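Local coordinates for protein arylesterase (Sulfolobus solfataricus, PDB 5L2P) that hydrolyses a broad range of aromatic esters and p-nitrophenyl esters, as well as organophosphate triesters such as paraoxon, at residues 242-247 against 295-300; 274-279 against 291-296. All coordinates share one frame; numbering follows the deposited sequence.

Overall arrangement
Both contacts fix the C-terminal helix 287-305 to one border of the central sheet of the alpha/beta hydrolase fold. Interaction 1 uses the later turns of the helix against strand 242-248; interaction 2 uses earlier turns against the neighbouring strand 271-276. Their helical segments overlap at Val-295 and Met-296, though Met-296 makes contact in interaction 2 alone. Both are buried and apolar, with no hydrogen bond between their segments. Their settings differ. Interaction 1 matches aliphatic branches over an inner strand, whereas interaction 2 adds an aromatic ring and a thioether methyl at a strand on the sheet's edge within this chain, which pairs with a second subunit. Backbone bonds of Thr-247 to Phe-274 and Val-276 probably join the two strands.

Interaction 1 (242-247 against 295-300)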
loop_
_atom_site.group_PDB
_atom_site.type_symbol
_atom_site.label_atom_id
_atom_site.label_comp_id
_atom_site.label_asym_id
_atom_site.label_seq_id
_atom_site.Cartn_x
_atom_site.Cartn_y
_atom_site.Cartn_z
ATOM N N GLN A 242 -7.214 -9.967 -25.432
ATOM C CA GLN A 242 -7.835 -9.016 -24.533
ATOM C C GLN A 242 -8.160 -9.684 -23.170
ATOM O O GLN A 242 -8.803 -10.777 -23.121
ATOM C CB GLN A 242 -9.107 -8.519 -25.235
ATOM C CG GLN A 242 -9.957 -7.538 -24.461
ATOM C CD GLN A 242 -11.187 -7.109 -25.256
ATOM O OE1 GLN A 242 -11.503 -7.696 -26.305
ATOM N NE2 GLN A 242 -11.879 -6.071 -24.768
ATOM N N ALA A 243 -7.756 -9.034 -22.079
ATOM C CA ALA A 243 -7.820 -9.643 -20.752
ATOM C C ALA A 243 -8.757 -8.976 -19.750
ATOM O O ALA A 243 -8.859 -7.768 -19.703
ATOM C CB ALA A 243 -6.431 -9.708 -20.153
ATOM N N ILE A 244 -9.413 -9.785 -18.939
ATOM C CA ILE A 244 -10.097 -9.309 -17.753
ATOM C C ILE A 244 -9.454 -10.015 -16.560
ATOM O O ILE A 244 -9.740 -11.168 -16.305
ATOM C CB ILE A 244 -11.600 -9.624 -17.814
ATOM C CG1 ILE A 244 -12.214 -8.926 -19.023
ATOM C CG2 ILE A 244 -12.309 -9.183 -16.538
ATOM C CD1 ILE A 244 -13.616 -9.367 -19.388
ATOM N N VAL A 245 -8.583 -9.314 -15.832
ATOM C CA VAL A 245 -7.922 -9.846 -14.624
ATOM C C VAL A 245 -8.595 -9.352 -13.350
ATOM O O VAL A 245 -8.779 -8.172 -13.144
ATOM C CB VAL A 245 -6.433 -9.504 -14.574
ATOM C CG1 VAL A 245 -5.741 -10.204 -13.435
ATOM C CG2 VAL A 245 -5.752 -9.886 -15.872
ATOM N N VAL A 246 -8.976 -10.302 -12.497
ATOM C CA VAL A 246 -9.708 -9.986 -11.287
ATOM C C VAL A 246 -8.886 -10.455 -10.098
ATOM O O VAL A 246 -8.356 -11.559 -10.122
ATOM C CB VAL A 246 -11.083 -10.653 -11.274
ATOM C CG1 VAL A 246 -11.893 -10.244 -10.032
ATOM C CG2 VAL A 246 -11.839 -10.269 -12.516
ATOM N N THR A 247 -8.723 -9.584 -9.099
ATOM C CA THR A 247 -7.999 -9.909 -7.911
ATOM C C THR A 247 -8.876 -9.669 -6.666
ATOM O O THR A 247 -9.929 -9.018 -6.741
ATOM C CB THR A 247 -6.696 -9.110 -7.797
ATOM O OG1 THR A 247 -6.948 -7.698 -7.829
ATOM C CG2 THR A 247 -5.727 -9.495 -8.895
ATOM N N VAL A 295 -21.248 -12.739 -12.810
ATOM C CA VAL A 295 -22.224 -12.002 -13.617
ATOM C C VAL A 295 -21.599 -10.791 -14.334
ATOM O O VAL A 295 -21.901 -10.551 -15.505
ATOM C CB VAL A 295 -23.418 -11.548 -12.743
ATOM C CG1 VAL A 295 -24.268 -10.492 -13.411
ATOM C CG2 VAL A 295 -24.289 -12.738 -12.420
ATOM N N MET A 296 -20.752 -10.054 -13.620
ATOM C CA MET A 296 -19.999 -8.922 -14.245
ATOM C C MET A 296 -19.144 -9.389 -15.433
ATOM O O MET A 296 -19.150 -8.788 -16.526
ATOM C CB MET A 296 -19.085 -8.227 -13.219
ATOM C CG MET A 296 -19.860 -7.448 -12.194
ATOM S SD MET A 296 -18.871 -6.408 -11.125
ATOM C CE MET A 296 -17.944 -7.626 -10.245
ATOM N N ILE A 297 -18.401 -10.469 -15.198
ATOM C CA ILE A 297 -17.545 -11.022 -16.222
ATOM C C ILE A 297 -18.373 -11.451 -17.411
ATOM O O ILE A 297 -17.971 -11.216 -18.541
ATOM C CB ILE A 297 -16.721 -12.184 -15.671
ATOM C CG1 ILE A 297 -15.603 -11.660 -14.751
ATOM C CG2 ILE A 297 -16.133 -13.038 -16.787
ATOM C CD1 ILE A 297 -14.934 -12.745 -13.893
ATOM N N GLY A 298 -19.506 -12.121 -17.163
ATOM C CA GLY A 298 -20.405 -12.570 -18.230
ATOM C C GLY A 298 -20.930 -11.430 -19.091
ATOM O O GLY A 298 -20.989 -11.542 -20.313
ATOM N N ALA A 299 -21.308 -10.337 -18.446
ATOM C CA ALA A 299 -21.767 -9.150 -19.155
ATOM C C ALA A 299 -20.690 -8.584 -20.115
ATOM O O ALA A 299 -21.004 -8.157 -21.220
ATOM C CB ALA A 299 -22.186 -8.070 -18.168
ATOM N N LEU A 300 -19.439 -8.590 -19.679
ATOM C CA LEU A 300 -18.329 -8.134 -20.501
ATOM C C LEU A 300 -18.007 -9.071 -21.630
ATOM O O LEU A 300 -17.767 -8.627 -22.742
ATOM C CB LEU A 300 -17.075 -7.920 -19.648
ATOM C CG LEU A 300 -17.185 -6.770 -18.636
ATOM C CD1 LEU A 300 -15.940 -6.762 -17.754
ATOM C CD2 LEU A 300 -17.374 -5.437 -19.344
#
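Ile-244 and Val-246 meet Ile-297 and Leu-300 where the C-terminal helix lies over the central sheet of the alpha/beta hydrolase fold. The strand and helix run almost antiparallel, at 171°, with their axes 10.8 Å apart at closest approach. Ile-244 makes the larger share of the contact from the strand. Its terminal methyl CD1 lies 3.8 Å from Leu-300 CB and also touches the CD1 branch of that leucine, so one methyl packs against both the root and a tip of its partner. An extended outer arm makes this possible: chi2 of 168° carries Ile-244 CD1 well out from the backbone. Two residues on, Val-246 offers its CG2 branch to Ile-297. The isoleucine leaves the helix at the flank of the contact, and only its far end, CD1, comes close to the valine.

The alternation of the strand selects these residues, for Ala-243 and Val-245 face helix 254-266 instead, touching Leu-264 and Ala-261. Around the contact, Ile-297 also packs on Val-180 and Val-182 of strand 178-182, while Leu-300 reaches Leu-272 of strand 271-276 and Met-296 of the second subunit. CG2 of Ile-244 also lies 4.5 Å from CG1 of Ile-297, linking the two main pairs, and Val-246 CG2 stands 4.2 Å from Ile-297 CD1.

Interaction 2 (274-279 against 291-296); sequences FRVNGN and RQVTVM
A strand at the edge of the alpha/beta hydrolase sheet within this chain, 271-276, meets helix 287-305 through two side-chain pairs, Val-276 with Val-293 and Phe-274 with Met-296. In the first, branch meets branch: CG2 of Val-276 lies 3.9 Å from CG2 of Val-293. Each valine uses the methyl beside its own backbone N, CG2, while CG1 lies anti to that N and beside the carbonyl carbon. In the second pair, Met-296 bends about its CG-SD bond, chi3 being -66°, and its terminal methyl CE comes to 4.1 Å from CE2 of Phe-274, approaching the ring obliquely.

Past Val-276 the chain turns a corner at Asn-277 and Gly-278, where a positive phi of 69° by itself favours glycine. Asn-279 ties this turn together, its ND2 donating to the carbonyl O of Asn-277 at 3.0 Å with the acceptor almost in the plane of the amide. The corner leads toward His-281, the probable catalytic histidine, whose side chain is about 10 Å from that of Val-276.

Phe-283, in the loop before the helix, packs on both valines. Strand 242-248 flanks the contact on the inner side of the sheet, with Val-246 against Phe-274 and Val-276. Along its other edge, strand 271-276 pairs antiparallel with a strand of the second subunit, so the sheet continues across the interface, while helix 95-105 packs against Thr-294 of helix 287-305.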
loop_
_atom_site.group_PDB
_atom_site.type_symbol
_atom_site.label_atom_id
_atom_site.label_comp_id
_atom_site.label_asym_id
_atom_site.label_seq_id
_atom_site.Cartn_x
_atom_site.Cartn_y
_atom_site.Cartn_z
ATOM N N PHE A 274 -9.482 -5.314 -12.124
ATOM C CA PHE A 274 -10.085 -4.723 -10.935
ATOM C C PHE A 274 -9.846 -5.605 -9.756
ATOM O O PHE A 274 -9.610 -6.777 -9.918
ATOM C CB PHE A 274 -11.577 -4.383 -11.109
ATOM C CG PHE A 274 -12.425 -5.537 -11.486
ATOM C CD1 PHE A 274 -12.605 -5.876 -12.809
ATOM C CD2 PHE A 274 -13.094 -6.262 -10.504
ATOM C CE1 PHE A 274 -13.387 -6.951 -13.155
ATOM C CE2 PHE A 274 -13.883 -7.334 -10.825
ATOM C CZ PHE A 274 -14.026 -7.693 -12.149
ATOM N N ARG A 275 -9.843 -4.997 -8.578
ATOM C CA ARG A 275 -9.598 -5.665 -7.319
ATOM C C ARG A 275 -10.893 -5.644 -6.494
ATOM O O ARG A 275 -11.474 -4.577 -6.289
ATOM C CB ARG A 275 -8.529 -4.948 -6.552
ATOM C CG ARG A 275 -8.257 -5.516 -5.151
ATOM C CD ARG A 275 -7.529 -4.457 -4.291
ATOM N NE ARG A 275 -6.151 -4.213 -4.726
ATOM C CZ ARG A 275 -5.229 -3.663 -3.951
ATOM N NH1 ARG A 275 -5.535 -3.183 -2.775
ATOM N NH2 ARG A 275 -3.983 -3.640 -4.339
ATOM N N VAL A 276 -11.347 -6.830 -6.055
ATOM C CA VAL A 276 -12.533 -6.924 -5.197
ATOM C C VAL A 276 -12.108 -6.738 -3.730
ATOM O O VAL A 276 -11.336 -7.549 -3.183
ATOM C CB VAL A 276 -13.238 -8.274 -5.363
ATOM C CG1 VAL A 276 -14.454 -8.371 -4.451
ATOM C CG2 VAL A 276 -13.640 -8.494 -6.826
ATOM N N ASN A 277 -12.594 -5.675 -3.101
ATOM C CA ASN A 277 -12.207 -5.402 -1.737
ATOM C C ASN A 277 -12.983 -6.242 -0.688
ATOM O O ASN A 277 -14.074 -6.709 -0.930
ATOM C CB ASN A 277 -12.333 -3.905 -1.445
ATOM C CG ASN A 277 -11.395 -3.014 -2.331
ATOM O OD1 ASN A 277 -10.252 -3.358 -2.633
ATOM N ND2 ASN A 277 -11.908 -1.866 -2.744
ATOM N N GLY A 278 -12.380 -6.410 0.489
ATOM C CA GLY A 278 -12.995 -7.065 1.624
ATOM C C GLY A 278 -13.210 -8.554 1.448
ATOM O O GLY A 278 -13.984 -9.172 2.181
ATOM N N ASN A 279 -12.468 -9.128 0.506
ATOM C CA ASN A 279 -12.584 -10.512 0.141
ATOM C C ASN A 279 -11.278 -11.208 0.079
ATOM O O ASN A 279 -10.253 -10.588 -0.149
ATOM C CB ASN A 279 -13.309 -10.682 -1.175
ATOM C CG ASN A 279 -14.827 -10.605 -1.016
ATOM O OD1 ASN A 279 -15.531 -11.631 -0.898
ATOM N ND2 ASN A 279 -15.317 -9.399 -0.915
ATOM N N ARG A 291 -21.000 -14.715 -6.968
ATOM C CA ARG A 291 -22.001 -14.626 -8.009
ATOM C C ARG A 291 -21.873 -13.319 -8.813
ATOM O O ARG A 291 -21.897 -13.319 -10.049
ATOM C CB ARG A 291 -23.418 -14.744 -7.412
ATOM C CG ARG A 291 -24.506 -14.583 -8.436
ATOM C CD ARG A 291 -25.841 -14.621 -7.771
ATOM N NE ARG A 291 -26.126 -15.983 -7.330
ATOM C CZ ARG A 291 -26.617 -16.949 -8.123
ATOM N NH1 ARG A 291 -26.868 -16.721 -9.410
ATOM N NH2 ARG A 291 -26.854 -18.151 -7.615
ATOM N N GLN A 292 -21.762 -12.215 -8.091
ATOM C CA GLN A 292 -21.665 -10.877 -8.687
ATOM C C GLN A 292 -20.481 -10.736 -9.608
ATOM O O GLN A 292 -20.625 -10.193 -10.716
ATOM C CB GLN A 292 -21.600 -9.805 -7.601
ATOM C CG GLN A 292 -22.948 -9.582 -6.922
ATOM C CD GLN A 292 -22.885 -8.548 -5.850
ATOM O OE1 GLN A 292 -22.035 -8.609 -4.944
ATOM N NE2 GLN A 292 -23.780 -7.578 -5.933
ATOM N N VAL A 293 -19.338 -11.261 -9.195
ATOM C CA VAL A 293 -18.145 -11.246 -10.057
ATOM C C VAL A 293 -18.370 -12.009 -11.337
ATOM O O VAL A 293 -17.984 -11.531 -12.425
ATOM C CB VAL A 293 -16.886 -11.740 -9.298
ATOM C CG1 VAL A 293 -15.694 -11.943 -10.209
ATOM C CG2 VAL A 293 -16.508 -10.762 -8.190
ATOM N N THR A 294 -18.973 -13.212 -11.222
ATOM C CA THR A 294 -19.254 -14.076 -12.408
ATOM C C THR A 294 -20.228 -13.387 -13.374
ATOM O O THR A 294 -20.065 -13.462 -14.585
ATOM C CB THR A 294 -19.821 -15.461 -12.007
ATOM O OG1 THR A 294 -19.022 -16.005 -10.958
ATOM C CG2 THR A 294 -19.760 -16.413 -13.147
ATOM N N VAL A 295 -21.248 -12.739 -12.810
ATOM C CA VAL A 295 -22.224 -12.002 -13.617
ATOM C C VAL A 295 -21.599 -10.791 -14.334
ATOM O O VAL A 295 -21.901 -10.551 -15.505
ATOM C CB VAL A 295 -23.418 -11.548 -12.743
ATOM C CG1 VAL A 295 -24.268 -10.492 -13.411
ATOM C CG2 VAL A 295 -24.289 -12.738 -12.420
ATOM N N MET A 296 -20.752 -10.054 -13.620
ATOM C CA MET A 296 -19.999 -8.922 -14.245
ATOM C C MET A 296 -19.144 -9.389 -15.433
ATOM O O MET A 296 -19.150 -8.788 -16.526
ATOM C CB MET A 296 -19.085 -8.227 -13.219
ATOM C CG MET A 296 -19.860 -7.448 -12.194
ATOM S SD MET A 296 -18.871 -6.408 -11.125
ATOM C CE MET A 296 -17.944 -7.626 -10.245
#